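Local coordinates for aspartokinase 1, chloroplastic (Arabidopsis thaliana, PDB 2CDQ), which catalyses the ATP-dependent phosphorylation of L-aspartate to 4-phospho-L-aspartate, the first step of the pathway to lysine, threonine, methionine and isoleucine, at residues A[113-118]-A[148-153]; A[64-69]-A[99-104]; A[120-125]-A[141-146]. All blocks are in the same frame, centred on the assembly; numbering follows the deposited sequence.

How the contacts relate
All three contacts lie in the amino acid kinase domain. Contacts 1 and 3 join the same two antiparallel helices, 113-132 and 137-161, with contact 3 nearer the turn between them; both are partly buried, combining leucine packing with an outer polar or charged group. Contact 2 is more deeply buried and joins a loop next to the bound lysine to helix 92-108 through methionine, histidine and threonine side chains and a water. It meets contact 1 directly: S151 OG probably hydrogen-bonds to S64 O, and L150 packs on H101. Contacts 1 and 2 both reach the same lysine, whereas contact 3 stands further off, touching contact 1 through Y118 and F146.

Contact 1 of 3, residues A[113-118]-A[148-153]; sequences SVILTY and ECLSTR. With LYS (lysine), chain D.
The antiparallel helix pair 113-132/137-161 of the amino acid kinase domain brings Y118 against R153, with V114, I115, C149 and L150 packed around them. The two short axes run at 175° to one another, 10.4 Å apart. The CZ-OH end of Y118 lies over one face of the R153 guanidinium, Y118 CZ 3.6 Å from R153 CZ, with ring and guanidinium planes inclined by 40°. The hydroxyl makes no hydrogen bond to the arginine, whose two terminal nitrogens bond elsewhere: NH1 donates to C149 O one turn back (3.0 Å, N-H...O angle 161°), the oxygen lying in the guanidinium plane, and NH2 forms a salt bridge with D170. These partners would fix the flat group for the tyrosine to cover. The R153 chain, extended from CG to NE, crosses V114 at about a right angle, CD 3.8 Å from V114 CG1. Deeper in, L150 CD2 packs on Y118 CB (3.8 Å) and I115 CG1. E148, clear of helix 113-132, binds substrate; here its OE1 accepts a hydrogen bond from the alpha-amino nitrogen (N) of bound lysine. I115 and L150 continue inward onto V105 and H101 of helix 92-108, while T152 rests on I211 and T213 of strand 209-219.

Contact 2 of 3, residues A[64-69]-A[99-104]; sequences SAMGKT and ELHIRT. With LYS (lysine), chain D.
M66 and T69 press against L100, H101 and T104 where the loop after strand 59-63 of the amino acid kinase fold turns into helix 69-80 and meets helix 92-108. The tight part is built around the methionine. Its chain bends at the last torsion (chi3 74°), which carries CE to the threonine; M66 and T104 reach toward each other tip to tip, CE lying 3.5 Å from T104 OG1, which donates to L100 O in its own helix, and M66 CE also packs on L100 CD2 at 3.8 Å. Further back the thioether slides past the imidazole in the opposite direction, SD standing 4.1 Å from the centroid of the H101 ring in an oblique sulfur-aromatic contact. T69 arrives at the ring edge instead, its CG2 near the ring plane and 3.4 Å from H101 CE1, while the same methyl touches L100 CD1. T69 is held by its own turn, since OG1 and N both donate to M66 O from the same face of that carbonyl.

The outer side is looser and polar. K68, at the N-cap of helix 69-80, is exposed and leads away from helix 92-108; on that helix the exposed E99 and R103 pair in a salt bridge, side-on through NE and NH2 to OE2. Ahead of M66 in the loop, S64 and A65 line the pocket of the bound lysine, and S64 probably belongs to the ATP site. H101 ND1 is bonded to I97 O within its own helix, and across the contact one water is hydrogen-bonded to H101 NE2 (2.8 Å), in the ring plane, and accepts from M66 N.

Contact 3 of 3, residues A[120-125]-A[141-146]; sequences EELEQL and DYLVSF
F146 of helix 137-161 projects as a broad knob into a hollow on helix 113-132 formed by E121, L122 and L125, with Y118 touching it from one turn earlier. With CG anti to its own carbonyl carbon (chi1 -80°), the ring lies close against the opposing backbone: one face is covered by L122 CA, 4.0 Å above its plane and offset toward the rim, and CE1 comes 3.7 Å from E121 CB. The two helices are antiparallel, inclined at 153° with their short axes 10.6 Å apart.

L125 is the reciprocal bump. Its CG is anti to the backbone N, and its two methyls enter the recess between Y142, L143 and F146. CD1 meets the edge of the tyrosine ring, 3.6 Å from Y142 CD2, whereas CD2 settles against L143 CG at 4.0 Å and continues toward F146 CE2. On the inner flank L122 CD1 and L143 CD2 touch at 3.9 Å, their side chains crossing obliquely, and both leucines also rest on L73 of helix 69-80, which makes this flank part of a larger apolar core.

The other flank is polar. Y142 OH donates to E121 OE1 at 2.7 Å, meeting the oxygen nearly in line with its C-O bond, and carboxylate and ring planes are only 11° apart. The same carboxylate stands almost perpendicular to the F146 ring, E121 OE1 near F146 CZ. The interface thus passes from leucine packing inside to a polar pair at its partly exposed margin, where the tyrosine proton probably helps to stabilise a negatively charged E121 beside an aromatic ring.

Contact 1 of 3, residues A[113-118]-A[148-153]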
# COMPACT_ATOMS: atom_id res chain seq x y z
N SER A 113 -1.29 -54.73 7.96
CA SER A 113 -2.71 -54.77 7.62
C SER A 113 -3.36 -53.39 7.48
O SER A 113 -3.84 -53.04 6.40
CB SER A 113 -3.48 -55.61 8.63
OG SER A 113 -3.06 -56.95 8.57
N VAL A 114 -3.35 -52.63 8.57
CA VAL A 114 -4.05 -51.34 8.61
C VAL A 114 -3.59 -50.44 7.46
O VAL A 114 -4.42 -49.91 6.72
CB VAL A 114 -3.88 -50.62 9.97
CG1 VAL A 114 -4.89 -49.48 10.10
CG2 VAL A 114 -4.04 -51.60 11.13
N ILE A 115 -2.28 -50.32 7.31
CA ILE A 115 -1.69 -49.51 6.24
C ILE A 115 -2.13 -49.98 4.85
O ILE A 115 -2.48 -49.15 4.00
CB ILE A 115 -0.14 -49.43 6.37
CG1 ILE A 115 0.26 -48.24 7.26
CG2 ILE A 115 0.53 -49.25 5.02
CD1 ILE A 115 -0.17 -48.36 8.72
N LEU A 116 -2.13 -51.29 4.63
CA LEU A 116 -2.49 -51.87 3.33
C LEU A 116 -3.92 -51.53 2.92
O LEU A 116 -4.18 -51.30 1.73
CB LEU A 116 -2.26 -53.38 3.31
CG LEU A 116 -0.82 -53.90 3.21
CD1 LEU A 116 -0.78 -55.40 3.49
CD2 LEU A 116 -0.18 -53.59 1.85
N THR A 117 -4.82 -51.50 3.89
CA THR A 117 -6.22 -51.14 3.63
C THR A 117 -6.31 -49.69 3.16
O THR A 117 -7.04 -49.38 2.21
CB THR A 117 -7.10 -51.36 4.89
OG1 THR A 117 -7.11 -52.76 5.22
CG2 THR A 117 -8.53 -50.90 4.64
N TYR A 118 -5.56 -48.81 3.82
CA TYR A 118 -5.58 -47.39 3.49
C TYR A 118 -5.00 -47.09 2.11
O TYR A 118 -5.46 -46.17 1.43
CB TYR A 118 -4.88 -46.58 4.58
CG TYR A 118 -5.81 -46.14 5.70
CD1 TYR A 118 -6.08 -46.99 6.77
CD2 TYR A 118 -6.42 -44.89 5.67
CE1 TYR A 118 -6.93 -46.59 7.80
CE2 TYR A 118 -7.27 -44.49 6.68
CZ TYR A 118 -7.53 -45.35 7.74
OH TYR A 118 -8.37 -44.94 8.74
N GLU A 148 -1.72 -37.85 6.69
CA GLU A 148 -1.63 -37.88 8.15
C GLU A 148 -2.29 -39.11 8.74
O GLU A 148 -1.90 -39.57 9.81
CB GLU A 148 -2.25 -36.62 8.76
CG GLU A 148 -1.51 -35.32 8.44
CD GLU A 148 -1.74 -34.83 7.01
OE1 GLU A 148 -1.02 -33.90 6.58
OE2 GLU A 148 -2.63 -35.36 6.32
N CYS A 149 -3.29 -39.65 8.04
CA CYS A 149 -3.94 -40.88 8.49
C CYS A 149 -2.98 -42.06 8.46
O CYS A 149 -2.99 -42.89 9.38
CB CYS A 149 -5.17 -41.17 7.65
SG CYS A 149 -6.53 -40.06 8.03
N LEU A 150 -2.15 -42.13 7.42
CA LEU A 150 -1.10 -43.13 7.34
C LEU A 150 -0.04 -42.83 8.38
O LEU A 150 0.28 -43.67 9.23
CB LEU A 150 -0.49 -43.13 5.95
CG LEU A 150 -1.32 -43.76 4.84
CD1 LEU A 150 -0.79 -43.29 3.50
CD2 LEU A 150 -1.29 -45.27 4.92
N SER A 151 0.49 -41.61 8.32
CA SER A 151 1.57 -41.15 9.18
C SER A 151 1.36 -41.51 10.65
O SER A 151 2.18 -42.22 11.25
CB SER A 151 1.74 -39.65 9.02
OG SER A 151 2.75 -39.16 9.88
N THR A 152 0.27 -41.01 11.23
CA THR A 152 -0.04 -41.25 12.64
C THR A 152 -0.15 -42.74 13.00
O THR A 152 0.37 -43.17 14.03
CB THR A 152 -1.32 -40.52 13.10
OG1 THR A 152 -2.35 -40.67 12.11
CG2 THR A 152 -1.03 -39.05 13.31
N ARG A 153 -0.83 -43.51 12.14
CA ARG A 153 -1.05 -44.95 12.38
C ARG A 153 0.23 -45.78 12.41
O ARG A 153 0.37 -46.69 13.23
CB ARG A 153 -2.04 -45.52 11.36
CG ARG A 153 -3.49 -45.30 11.74
CD ARG A 153 -4.45 -45.74 10.65
NE ARG A 153 -5.84 -45.49 11.03
CZ ARG A 153 -6.43 -44.29 10.98
NH1 ARG A 153 -5.77 -43.22 10.55
NH2 ARG A 153 -7.69 -44.17 11.35
N LYS D . 1.11 -32.62 6.49
CA LYS D . 1.86 -31.74 5.54
C LYS D . 3.37 -31.76 5.82
O LYS D . 4.00 -32.82 5.82
CB LYS D . 1.28 -30.32 5.56
CG LYS D . 1.00 -29.77 6.95
CD LYS D . 0.69 -28.28 6.90
CE LYS D . 1.93 -27.46 6.58
NZ LYS D . 1.62 -26.00 6.51
OXT LYS D . 4.03 -30.73 6.05

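Contact 2 of 3, residues A[64-69]-A[99-104]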
# COMPACT_ATOMS: atom_id res chain seq x y z
N SER A 64 2.53 -34.48 11.10
CA SER A 64 2.27 -34.23 9.70
C SER A 64 2.32 -35.55 8.92
O SER A 64 2.53 -36.61 9.51
CB SER A 64 3.30 -33.26 9.15
OG SER A 64 3.17 -31.99 9.76
N ALA A 65 2.12 -35.49 7.60
CA ALA A 65 2.28 -36.67 6.75
C ALA A 65 3.77 -36.95 6.57
O ALA A 65 4.59 -36.06 6.78
CB ALA A 65 1.62 -36.43 5.42
N MET A 66 4.11 -38.17 6.17
CA MET A 66 5.52 -38.56 5.96
C MET A 66 6.14 -37.74 4.83
O MET A 66 5.72 -37.83 3.68
CB MET A 66 5.66 -40.06 5.67
CG MET A 66 5.25 -40.96 6.84
SD MET A 66 5.78 -42.67 6.62
CE MET A 66 7.54 -42.54 6.92
N GLY A 67 7.14 -36.95 5.20
CA GLY A 67 7.76 -35.94 4.33
C GLY A 67 7.46 -36.00 2.86
O GLY A 67 7.92 -36.90 2.15
N LYS A 68 6.69 -35.03 2.40
CA LYS A 68 6.38 -34.86 0.97
C LYS A 68 5.28 -35.78 0.42
O LYS A 68 4.97 -35.73 -0.78
CB LYS A 68 7.65 -34.94 0.09
CG LYS A 68 8.52 -33.71 0.16
CD LYS A 68 9.69 -33.83 -0.79
CE LYS A 68 10.91 -33.03 -0.30
NZ LYS A 68 10.60 -31.58 -0.09
N THR A 69 4.67 -36.61 1.28
CA THR A 69 3.53 -37.40 0.82
C THR A 69 2.32 -36.51 0.57
O THR A 69 1.58 -36.74 -0.39
CB THR A 69 3.17 -38.58 1.76
OG1 THR A 69 3.11 -38.13 3.12
CG2 THR A 69 4.20 -39.67 1.66
N GLU A 99 5.08 -47.42 -1.85
CA GLU A 99 6.31 -48.08 -1.42
C GLU A 99 6.92 -47.47 -0.16
O GLU A 99 7.47 -48.20 0.66
CB GLU A 99 7.33 -48.25 -2.57
CG GLU A 99 8.47 -47.23 -2.66
CD GLU A 99 9.61 -47.50 -1.68
OE1 GLU A 99 10.16 -48.62 -1.67
OE2 GLU A 99 9.96 -46.57 -0.91
N LEU A 100 6.80 -46.14 0.01
CA LEU A 100 7.34 -45.48 1.21
C LEU A 100 6.70 -46.08 2.46
O LEU A 100 7.39 -46.44 3.42
CB LEU A 100 7.08 -43.98 1.19
CG LEU A 100 7.96 -42.99 1.98
CD1 LEU A 100 7.23 -41.67 2.18
CD2 LEU A 100 8.45 -43.49 3.32
N HIS A 101 5.38 -46.21 2.44
CA HIS A 101 4.63 -46.67 3.60
C HIS A 101 4.72 -48.17 3.83
O HIS A 101 4.83 -48.62 4.98
CB HIS A 101 3.18 -46.17 3.52
CG HIS A 101 3.06 -44.69 3.68
ND1 HIS A 101 3.23 -43.82 2.63
CD2 HIS A 101 2.84 -43.93 4.77
CE1 HIS A 101 3.10 -42.58 3.06
NE2 HIS A 101 2.86 -42.62 4.36
N ILE A 102 4.71 -48.94 2.74
CA ILE A 102 4.94 -50.38 2.81
C ILE A 102 6.33 -50.68 3.39
O ILE A 102 6.47 -51.53 4.28
CB ILE A 102 4.74 -51.07 1.43
CG1 ILE A 102 3.24 -51.17 1.11
CG2 ILE A 102 5.40 -52.45 1.39
CD1 ILE A 102 2.91 -51.46 -0.35
N ARG A 103 7.34 -49.95 2.92
CA ARG A 103 8.72 -50.12 3.39
C ARG A 103 8.94 -49.65 4.84
O ARG A 103 9.70 -50.27 5.58
CB ARG A 103 9.69 -49.39 2.44
CG ARG A 103 11.16 -49.75 2.62
CD ARG A 103 12.03 -49.25 1.46
NE ARG A 103 11.77 -47.85 1.12
CZ ARG A 103 12.21 -46.80 1.80
NH1 ARG A 103 12.95 -46.96 2.90
NH2 ARG A 103 11.91 -45.57 1.39
N THR A 104 8.27 -48.57 5.23
CA THR A 104 8.36 -48.04 6.59
C THR A 104 7.79 -49.03 7.60
O THR A 104 8.35 -49.23 8.68
CB THR A 104 7.62 -46.68 6.71
OG1 THR A 104 8.14 -45.76 5.74
CG2 THR A 104 7.78 -46.08 8.11
N LYS D . 1.11 -32.62 6.49
CA LYS D . 1.86 -31.74 5.54
C LYS D . 3.37 -31.76 5.82
O LYS D . 4.00 -32.82 5.82
CB LYS D . 1.28 -30.32 5.56
CG LYS D . 1.00 -29.77 6.95
CD LYS D . 0.69 -28.28 6.90
CE LYS D . 1.93 -27.46 6.58
NZ LYS D . 1.62 -26.00 6.51
OXT LYS D . 4.03 -30.73 6.05
O HOH W 1 2.24 -40.13 5.48

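Contact 3 of 3, residues A[120-125]-A[141-146]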
# COMPACT_ATOMS: atom_id res chain seq x y z
N GLU A 120 -5.01 -49.31 -0.44
CA GLU A 120 -6.06 -49.82 -1.33
C GLU A 120 -7.06 -48.71 -1.64
O GLU A 120 -7.31 -48.40 -2.80
CB GLU A 120 -6.80 -50.99 -0.68
CG GLU A 120 -6.04 -52.32 -0.67
CD GLU A 120 -6.04 -53.03 -2.02
OE1 GLU A 120 -5.38 -54.11 -2.12
OE2 GLU A 120 -6.71 -52.53 -2.97
N GLU A 121 -7.60 -48.11 -0.58
CA GLU A 121 -8.52 -46.98 -0.67
C GLU A 121 -7.97 -45.84 -1.53
O GLU A 121 -8.66 -45.37 -2.43
CB GLU A 121 -8.83 -46.45 0.73
CG GLU A 121 -10.16 -46.90 1.31
CD GLU A 121 -10.67 -45.94 2.37
OE1 GLU A 121 -10.77 -44.72 2.08
OE2 GLU A 121 -10.98 -46.40 3.50
N LEU A 122 -6.74 -45.41 -1.24
CA LEU A 122 -6.09 -44.33 -1.98
C LEU A 122 -6.09 -44.58 -3.49
O LEU A 122 -6.48 -43.71 -4.27
CB LEU A 122 -4.66 -44.10 -1.47
CG LEU A 122 -3.76 -43.12 -2.23
CD1 LEU A 122 -4.37 -41.73 -2.31
CD2 LEU A 122 -2.38 -43.05 -1.59
N GLU A 123 -5.67 -45.78 -3.88
CA GLU A 123 -5.69 -46.19 -5.28
C GLU A 123 -7.11 -46.20 -5.85
O GLU A 123 -7.34 -45.80 -6.99
CB GLU A 123 -5.03 -47.57 -5.44
CG GLU A 123 -4.78 -47.98 -6.89
CD GLU A 123 -3.77 -49.11 -7.02
OE1 GLU A 123 -3.04 -49.40 -6.04
OE2 GLU A 123 -3.69 -49.70 -8.12
N GLN A 124 -8.07 -46.65 -5.04
CA GLN A 124 -9.47 -46.65 -5.43
C GLN A 124 -9.99 -45.23 -5.66
O GLN A 124 -10.71 -44.98 -6.64
CB GLN A 124 -10.34 -47.39 -4.41
CG GLN A 124 -10.14 -48.90 -4.39
CD GLN A 124 -10.44 -49.55 -5.73
OE1 GLN A 124 -9.53 -50.00 -6.43
NE2 GLN A 124 -11.71 -49.59 -6.11
N LEU A 125 -9.62 -44.30 -4.77
CA LEU A 125 -10.05 -42.91 -4.88
C LEU A 125 -9.51 -42.26 -6.14
O LEU A 125 -10.22 -41.53 -6.83
CB LEU A 125 -9.64 -42.10 -3.65
CG LEU A 125 -10.07 -40.63 -3.66
CD1 LEU A 125 -11.53 -40.47 -3.25
CD2 LEU A 125 -9.19 -39.82 -2.74
N ASP A 141 -9.48 -32.37 -0.22
CA ASP A 141 -9.32 -32.53 1.22
C ASP A 141 -9.30 -33.98 1.68
O ASP A 141 -8.52 -34.35 2.56
CB ASP A 141 -10.41 -31.77 1.97
CG ASP A 141 -9.98 -30.39 2.39
OD1 ASP A 141 -9.08 -29.81 1.73
OD2 ASP A 141 -10.54 -29.87 3.37
N TYR A 142 -10.16 -34.81 1.08
CA TYR A 142 -10.20 -36.23 1.41
C TYR A 142 -8.89 -36.90 0.99
O TYR A 142 -8.29 -37.63 1.78
CB TYR A 142 -11.41 -36.90 0.75
CG TYR A 142 -11.60 -38.36 1.14
CD1 TYR A 142 -12.01 -38.71 2.43
CD2 TYR A 142 -11.36 -39.38 0.22
CE1 TYR A 142 -12.17 -40.05 2.79
CE2 TYR A 142 -11.53 -40.71 0.57
CZ TYR A 142 -11.93 -41.04 1.86
OH TYR A 142 -12.09 -42.37 2.20
N LEU A 143 -8.46 -36.61 -0.24
CA LEU A 143 -7.22 -37.14 -0.80
C LEU A 143 -6.04 -36.90 0.14
O LEU A 143 -5.39 -37.86 0.57
CB LEU A 143 -6.96 -36.49 -2.16
CG LEU A 143 -6.23 -37.22 -3.30
CD1 LEU A 143 -5.87 -36.22 -4.38
CD2 LEU A 143 -4.98 -37.95 -2.85
N VAL A 144 -5.77 -35.64 0.49
CA VAL A 144 -4.62 -35.34 1.34
C VAL A 144 -4.74 -35.90 2.77
O VAL A 144 -3.72 -36.07 3.45
CB VAL A 144 -4.22 -33.82 1.37
CG1 VAL A 144 -4.45 -33.16 0.02
CG2 VAL A 144 -4.94 -33.07 2.46
N SER A 145 -5.97 -36.20 3.21
CA SER A 145 -6.19 -36.73 4.57
C SER A 145 -5.49 -38.07 4.78
O SER A 145 -5.11 -38.41 5.91
CB SER A 145 -7.68 -36.83 4.90
OG SER A 145 -8.29 -38.00 4.38
N PHE A 146 -5.30 -38.81 3.70
CA PHE A 146 -4.58 -40.08 3.74
C PHE A 146 -3.17 -39.93 4.28
O PHE A 146 -2.66 -40.82 4.95
CB PHE A 146 -4.53 -40.70 2.34
CG PHE A 146 -5.79 -41.40 1.95
CD1 PHE A 146 -5.93 -42.76 2.17
CD2 PHE A 146 -6.84 -40.70 1.37
CE1 PHE A 146 -7.08 -43.42 1.81
CE2 PHE A 146 -8.00 -41.35 1.02
CZ PHE A 146 -8.13 -42.71 1.23